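Local coordinates for protein nitrite oxidoreductase subunit B (Kuenenia stuttgartiensis, PDB 7B04) that probably passes electrons through its chain of iron-sulfur clusters between the catalytic subunit and a heme-bearing partner of the anammox nitrite-oxidising complex, at residues Leu248-Cys262 against Leu344-Lys356. Numbering follows the deposited sequence.
Sequences LTDGRPMETRCMSAC and LFRMTQTIVYEYK. With SF4 (iron/sulfur cluster), chain Y; SF4 (iron/sulfur cluster), chain B.
Met254 and Thr350 face each other as the non-hydrogen-bonded pair of a single antiparallel bridge, with a backbone bond on either side. Ile351 N donates to Pro253 O at 3.0 Å. Glu255 N in turn reaches Gln349 O at 2.9 Å, nearly straight at the hydrogen.

Beyond the bridge, Glu255 and Arg346 meet from opposite directions in a salt bridge. Both terminal nitrogens of Arg346 converge on one carboxylate oxygen: NH2 and NH1 each lie 2.7 Å from Glu255 OE1, the NH1 hydrogen bond being weak. OE1 sits at the guanidinium edge, but the two planar groups stand 84° apart, so this is not a flat two-oxygen pairing. Arg346 gets there by bending, chi2 at -88° and chi3 at 61°, which folds the guanidinium back beside the short helix 257-260, with Ser260 CA over one of its faces. The bend lays Arg346 CD against Cys262 CB at 3.7 Å. Arg346 NE is taken by Tyr93 of subunit A, which also bonds Ser260 O, and NH2 has a weak further bond to Arg267 O.

On the other side of the acid, Glu255 CG rests on Ile351 CG1 at 3.6 Å. Ile351 then runs on to Pro253, its CD1 lying 3.9 Å from Pro253 CB, while the edge of the Tyr353 ring brings its hydroxyl up to the pyrrolidine. From the bridge itself the extended Met254 side chain crosses Gln349 obliquely, its CE methyl against the Gln349 side chain, and Thr249 CG2 slides past Thr350.

Cluster-binding residues follow: Thr256 turns its hydroxyl to [4Fe-4S] cluster 2, Cys258 SG binds FE3 of the same cluster and Cys262 SG binds FE4 of cluster 1, each sulfur at 2.3 Å from its iron. The bridge and the buried ion pair thus join the later chain to the cysteine-bearing segment around helix 257-260 of the ferredoxin-like dicluster domain, beside the interface with subunit A.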
loop_
_atom_site.group_PDB
_atom_site.type_symbol
_atom_site.label_atom_id
_atom_site.label_comp_id
_atom_site.label_asym_id
_atom_site.label_seq_id
_atom_site.Cartn_x
_atom_site.Cartn_y
_atom_site.Cartn_z
ATOM N N LEU A 248 -17.475 12.537 17.471
ATOM C CA LEU A 248 -17.441 11.078 17.499
ATOM C C LEU A 248 -17.084 10.560 18.884
ATOM O O LEU A 248 -17.582 9.509 19.302
ATOM C CB LEU A 248 -16.445 10.554 16.464
ATOM C CG LEU A 248 -17.050 10.024 15.163
ATOM C CD1 LEU A 248 -17.861 11.101 14.459
ATOM C CD2 LEU A 248 -15.951 9.497 14.260
ATOM N N THR A 249 -16.245 11.285 19.614
ATOM C CA THR A 249 -15.892 10.910 20.968
ATOM C C THR A 249 -16.768 11.633 21.971
ATOM O O THR A 249 -16.548 11.513 23.183
ATOM C CB THR A 249 -14.410 11.184 21.245
ATOM O OG1 THR A 249 -14.071 12.500 20.802
ATOM C CG2 THR A 249 -13.539 10.166 20.523
ATOM N N ASP A 250 -17.771 12.369 21.485
ATOM C CA ASP A 250 -18.796 12.979 22.339
ATOM C C ASP A 250 -18.159 13.892 23.391
ATOM O O ASP A 250 -18.385 13.755 24.591
ATOM C CB ASP A 250 -19.655 11.845 22.948
ATOM C CG ASP A 250 -20.683 12.312 23.984
ATOM O OD1 ASP A 250 -21.812 12.677 23.579
ATOM O OD2 ASP A 250 -20.414 12.161 25.194
ATOM N N GLY A 251 -17.306 14.805 22.923
ATOM C CA GLY A 251 -16.657 15.761 23.806
ATOM C C GLY A 251 -15.458 15.237 24.564
ATOM O O GLY A 251 -14.802 16.020 25.269
ATOM N N ARG A 252 -15.188 13.934 24.494
ATOM C CA ARG A 252 -14.040 13.344 25.161
ATOM C C ARG A 252 -12.782 13.535 24.319
ATOM O O ARG A 252 -12.858 13.618 23.089
ATOM C CB ARG A 252 -14.259 11.856 25.404
ATOM C CG ARG A 252 -15.273 11.541 26.473
ATOM C CD ARG A 252 -15.488 10.050 26.603
ATOM N NE ARG A 252 -16.431 9.753 27.672
ATOM C CZ ARG A 252 -16.085 9.540 28.936
ATOM N NH1 ARG A 252 -17.017 9.287 29.839
ATOM N NH2 ARG A 252 -14.808 9.581 29.297
ATOM N N PRO A 253 -11.616 13.631 24.957
ATOM C CA PRO A 253 -10.364 13.697 24.193
ATOM C C PRO A 253 -10.192 12.464 23.320
ATOM O O PRO A 253 -10.322 11.328 23.782
ATOM C CB PRO A 253 -9.289 13.777 25.285
ATOM C CG PRO A 253 -9.996 14.378 26.451
ATOM C CD PRO A 253 -11.394 13.832 26.399
ATOM N N MET A 254 -9.894 12.699 22.048
ATOM C CA MET A 254 -9.770 11.652 21.047
ATOM C C MET A 254 -8.315 11.526 20.626
ATOM O O MET A 254 -7.599 12.531 20.547
ATOM C CB MET A 254 -10.637 11.983 19.825
ATOM C CG MET A 254 -10.634 10.956 18.707
ATOM S SD MET A 254 -11.835 11.417 17.440
ATOM C CE MET A 254 -11.827 9.964 16.394
ATOM N N GLU A 255 -7.870 10.297 20.366
ATOM C CA GLU A 255 -6.492 10.117 19.940
ATOM C C GLU A 255 -6.292 10.827 18.611
ATOM O O GLU A 255 -7.230 10.995 17.824
ATOM C CB GLU A 255 -6.144 8.632 19.811
ATOM C CG GLU A 255 -6.315 7.826 21.093
ATOM C CD GLU A 255 -5.612 6.480 21.041
ATOM O OE1 GLU A 255 -4.905 6.213 20.048
ATOM O OE2 GLU A 255 -5.770 5.686 21.993
ATOM N N THR A 256 -5.056 11.247 18.360
ATOM C CA THR A 256 -4.806 12.003 17.146
ATOM C C THR A 256 -5.067 11.141 15.923
ATOM O O THR A 256 -5.112 9.908 15.976
ATOM C CB THR A 256 -3.396 12.597 17.118
ATOM O OG1 THR A 256 -3.266 13.461 15.982
ATOM C CG2 THR A 256 -2.377 11.542 16.995
ATOM N N ARG A 257 -5.245 11.834 14.806
ATOM C CA ARG A 257 -5.719 11.200 13.584
ATOM C C ARG A 257 -4.755 10.133 13.071
ATOM O O ARG A 257 -5.186 9.104 12.538
ATOM C CB ARG A 257 -5.949 12.277 12.530
ATOM C CG ARG A 257 -6.596 11.719 11.347
ATOM C CD ARG A 257 -7.606 12.596 10.713
ATOM N NE ARG A 257 -7.839 12.056 9.385
ATOM C CZ ARG A 257 -8.473 10.907 9.164
ATOM N NH1 ARG A 257 -8.610 10.458 7.927
ATOM N NH2 ARG A 257 -9.003 10.210 10.173
ATOM N N CYS A 258 -3.446 10.356 13.209
ATOM C CA CYS A 258 -2.488 9.346 12.762
ATOM C C CYS A 258 -2.467 8.137 13.693
ATOM O O CYS A 258 -2.220 7.013 13.240
ATOM C CB CYS A 258 -1.090 9.957 12.636
ATOM S SG CYS A 258 -0.371 10.511 14.193
ATOM N N MET A 259 -2.712 8.341 14.993
ATOM C CA MET A 259 -2.727 7.209 15.916
ATOM C C MET A 259 -3.953 6.332 15.697
ATOM O O MET A 259 -3.852 5.101 15.716
ATOM C CB MET A 259 -2.674 7.684 17.367
ATOM C CG MET A 259 -1.471 8.531 17.724
ATOM S SD MET A 259 0.160 7.800 17.608
ATOM C CE MET A 259 1.169 9.252 17.877
ATOM N N SER A 260 -5.118 6.947 15.486
ATOM C CA SER A 260 -6.344 6.179 15.312
ATOM C C SER A 260 -6.314 5.333 14.048
ATOM O O SER A 260 -7.015 4.318 13.976
ATOM C CB SER A 260 -7.552 7.122 15.285
ATOM O OG SER A 260 -8.745 6.418 14.995
ATOM N N ALA A 261 -5.526 5.731 13.052
ATOM C CA ALA A 261 -5.438 5.025 11.782
ATOM C C ALA A 261 -4.605 3.750 11.832
ATOM O O ALA A 261 -4.693 2.946 10.898
ATOM C CB ALA A 261 -4.846 5.954 10.723
ATOM N N CYS A 262 -3.812 3.539 12.882
ATOM C CA CYS A 262 -2.807 2.480 12.862
ATOM C C CYS A 262 -3.425 1.102 12.714
ATOM O O CYS A 262 -4.197 0.660 13.567
ATOM C CB CYS A 262 -1.960 2.511 14.118
ATOM S SG CYS A 262 -0.575 1.349 14.040
ATOM N N LEU A 344 -4.783 -3.740 24.508
ATOM C CA LEU A 344 -5.578 -2.525 24.573
ATOM C C LEU A 344 -5.300 -1.578 23.412
ATOM O O LEU A 344 -6.068 -0.634 23.201
ATOM C CB LEU A 344 -5.318 -1.805 25.903
ATOM C CG LEU A 344 -6.227 -0.649 26.319
ATOM C CD1 LEU A 344 -7.638 -1.145 26.581
ATOM C CD2 LEU A 344 -5.665 0.054 27.545
ATOM N N PHE A 345 -4.235 -1.820 22.648
ATOM C CA PHE A 345 -3.849 -0.914 21.576
ATOM C C PHE A 345 -4.892 -0.920 20.465
ATOM O O PHE A 345 -5.307 -1.984 19.994
ATOM C CB PHE A 345 -2.485 -1.307 21.006
ATOM C CG PHE A 345 -1.319 -0.977 21.902
ATOM C CD1 PHE A 345 -1.511 -0.596 23.220
ATOM C CD2 PHE A 345 -0.024 -1.054 21.417
ATOM C CE1 PHE A 345 -0.433 -0.299 24.034
ATOM C CE2 PHE A 345 1.055 -0.757 22.225
ATOM C CZ PHE A 345 0.851 -0.378 23.535
ATOM N N ARG A 346 -5.306 0.276 20.047
ATOM C CA ARG A 346 -6.185 0.463 18.891
ATOM C C ARG A 346 -7.482 -0.334 19.019
ATOM O O ARG A 346 -7.971 -0.919 18.051
ATOM C CB ARG A 346 -5.463 0.111 17.588
ATOM C CG ARG A 346 -4.358 1.084 17.214
ATOM C CD ARG A 346 -4.886 2.252 16.387
ATOM N NE ARG A 346 -5.879 3.052 17.102
ATOM C CZ ARG A 346 -5.602 3.881 18.106
ATOM N NH1 ARG A 346 -6.579 4.561 18.690
ATOM N NH2 ARG A 346 -4.352 4.034 18.524
ATOM N N MET A 347 -8.047 -0.354 20.225
ATOM C CA MET A 347 -9.373 -0.919 20.424
ATOM C C MET A 347 -10.467 0.136 20.382
ATOM O O MET A 347 -11.622 -0.198 20.091
ATOM C CB MET A 347 -9.434 -1.679 21.755
ATOM C CG MET A 347 -8.504 -2.881 21.812
ATOM S SD MET A 347 -8.863 -4.067 20.503
ATOM C CE MET A 347 -7.340 -5.007 20.446
ATOM N N THR A 348 -10.128 1.393 20.659
ATOM C CA THR A 348 -11.056 2.507 20.562
ATOM C C THR A 348 -10.294 3.727 20.064
ATOM O O THR A 348 -9.061 3.763 20.085
ATOM C CB THR A 348 -11.725 2.817 21.908
ATOM O OG1 THR A 348 -12.693 3.860 21.737
ATOM C CG2 THR A 348 -10.687 3.258 22.930
ATOM N N GLN A 349 -11.041 4.735 19.623
ATOM C CA GLN A 349 -10.440 6.004 19.233
ATOM C C GLN A 349 -10.403 7.013 20.372
ATOM O O GLN A 349 -9.725 8.037 20.249
ATOM C CB GLN A 349 -11.172 6.604 18.027
ATOM C CG GLN A 349 -12.672 6.404 18.023
ATOM C CD GLN A 349 -13.263 6.533 16.634
ATOM O OE1 GLN A 349 -12.553 6.814 15.668
ATOM N NE2 GLN A 349 -14.572 6.332 16.525
ATOM N N THR A 350 -11.114 6.754 21.465
ATOM C CA THR A 350 -11.111 7.661 22.602
ATOM C C THR A 350 -9.874 7.410 23.454
ATOM O O THR A 350 -9.479 6.261 23.675
ATOM C CB THR A 350 -12.375 7.465 23.443
ATOM O OG1 THR A 350 -13.535 7.639 22.619
ATOM C CG2 THR A 350 -12.421 8.461 24.593
ATOM N N ILE A 351 -9.259 8.491 23.933
ATOM C CA ILE A 351 -8.061 8.358 24.751
ATOM C C ILE A 351 -8.428 7.734 26.089
ATOM O O ILE A 351 -9.413 8.125 26.729
ATOM C CB ILE A 351 -7.379 9.721 24.942
ATOM C CG1 ILE A 351 -6.904 10.277 23.600
ATOM C CG2 ILE A 351 -6.203 9.604 25.900
ATOM C CD1 ILE A 351 -6.413 11.706 23.670
ATOM N N VAL A 352 -7.632 6.759 26.518
ATOM C CA VAL A 352 -7.829 6.054 27.777
ATOM C C VAL A 352 -6.775 6.537 28.761
ATOM O O VAL A 352 -5.574 6.474 28.469
ATOM C CB VAL A 352 -7.753 4.529 27.594
ATOM C CG1 VAL A 352 -7.674 3.854 28.942
ATOM C CG2 VAL A 352 -8.948 4.025 26.803
ATOM N N TYR A 353 -7.220 7.012 29.921
ATOM C CA TYR A 353 -6.316 7.556 30.928
ATOM C C TYR A 353 -5.920 6.552 31.999
ATOM O O TYR A 353 -4.858 6.708 32.609
ATOM C CB TYR A 353 -6.949 8.779 31.599
ATOM C CG TYR A 353 -7.117 9.947 30.661
ATOM C CD1 TYR A 353 -6.179 10.967 30.621
ATOM C CD2 TYR A 353 -8.207 10.023 29.805
ATOM C CE1 TYR A 353 -6.327 12.035 29.760
ATOM C CE2 TYR A 353 -8.362 11.086 28.941
ATOM C CZ TYR A 353 -7.417 12.089 28.923
ATOM O OH TYR A 353 -7.560 13.155 28.067
ATOM N N GLU A 354 -6.741 5.533 32.246
ATOM C CA GLU A 354 -6.416 4.509 33.225
ATOM C C GLU A 354 -6.879 3.150 32.717
ATOM O O GLU A 354 -7.874 3.048 31.994
ATOM C CB GLU A 354 -7.085 4.832 34.569
ATOM C CG GLU A 354 -6.440 4.211 35.782
ATOM C CD GLU A 354 -6.615 5.064 37.027
ATOM O OE1 GLU A 354 -7.106 6.206 36.903
ATOM O OE2 GLU A 354 -6.266 4.595 38.131
ATOM N N TYR A 355 -6.156 2.102 33.116
ATOM C CA TYR A 355 -6.520 0.734 32.775
ATOM C C TYR A 355 -6.599 -0.122 34.031
ATOM O O TYR A 355 -5.968 0.173 35.049
ATOM C CB TYR A 355 -5.500 0.106 31.807
ATOM C CG TYR A 355 -4.250 -0.404 32.502
ATOM C CD1 TYR A 355 -3.196 0.451 32.794
ATOM C CD2 TYR A 355 -4.128 -1.740 32.874
ATOM C CE1 TYR A 355 -2.057 -0.006 33.435
ATOM C CE2 TYR A 355 -2.995 -2.205 33.516
ATOM C CZ TYR A 355 -1.962 -1.333 33.793
ATOM O OH TYR A 355 -0.829 -1.787 34.430
ATOM N N LYS A 356 -7.395 -1.189 33.951
ATOM C CA LYS A 356 -7.413 -2.223 34.981
ATOM C C LYS A 356 -8.039 -3.480 34.386
ATOM O O LYS A 356 -8.857 -3.406 33.464
ATOM C CB LYS A 356 -8.083 -1.779 36.286
ATOM C CG LYS A 356 -9.531 -1.435 36.247
ATOM C CD LYS A 356 -10.054 -1.420 37.669
ATOM C CE LYS A 356 -10.387 -2.827 38.112
ATOM N NZ LYS A 356 -11.391 -3.416 37.185
HETATM FE FE1 SF4 Y . -0.754 14.530 11.390
HETATM FE FE2 SF4 Y . 0.767 15.104 13.591
HETATM FE FE3 SF4 Y . -0.261 12.589 13.256
HETATM FE FE4 SF4 Y . -1.922 14.679 13.861
HETATM S S1 SF4 Y . -0.263 13.824 15.171
HETATM S S2 SF4 Y . -2.265 13.073 12.279
HETATM S S3 SF4 Y . -0.913 16.376 12.721
HETATM S S4 SF4 Y . 1.272 13.631 11.924
HETATM FE FE1 SF4 B . 0.869 0.799 9.421
HETATM FE FE2 SF4 B . 1.598 3.287 10.303
HETATM FE FE3 SF4 B . 3.067 1.091 11.024
HETATM FE FE4 SF4 B . 0.560 1.462 12.059
HETATM S S1 SF4 B . 2.385 2.789 12.385
HETATM S S2 SF4 B . 1.426 -0.477 11.228
HETATM S S3 SF4 B . -0.504 2.407 10.275
HETATM S S4 SF4 B . 2.787 1.921 8.917
#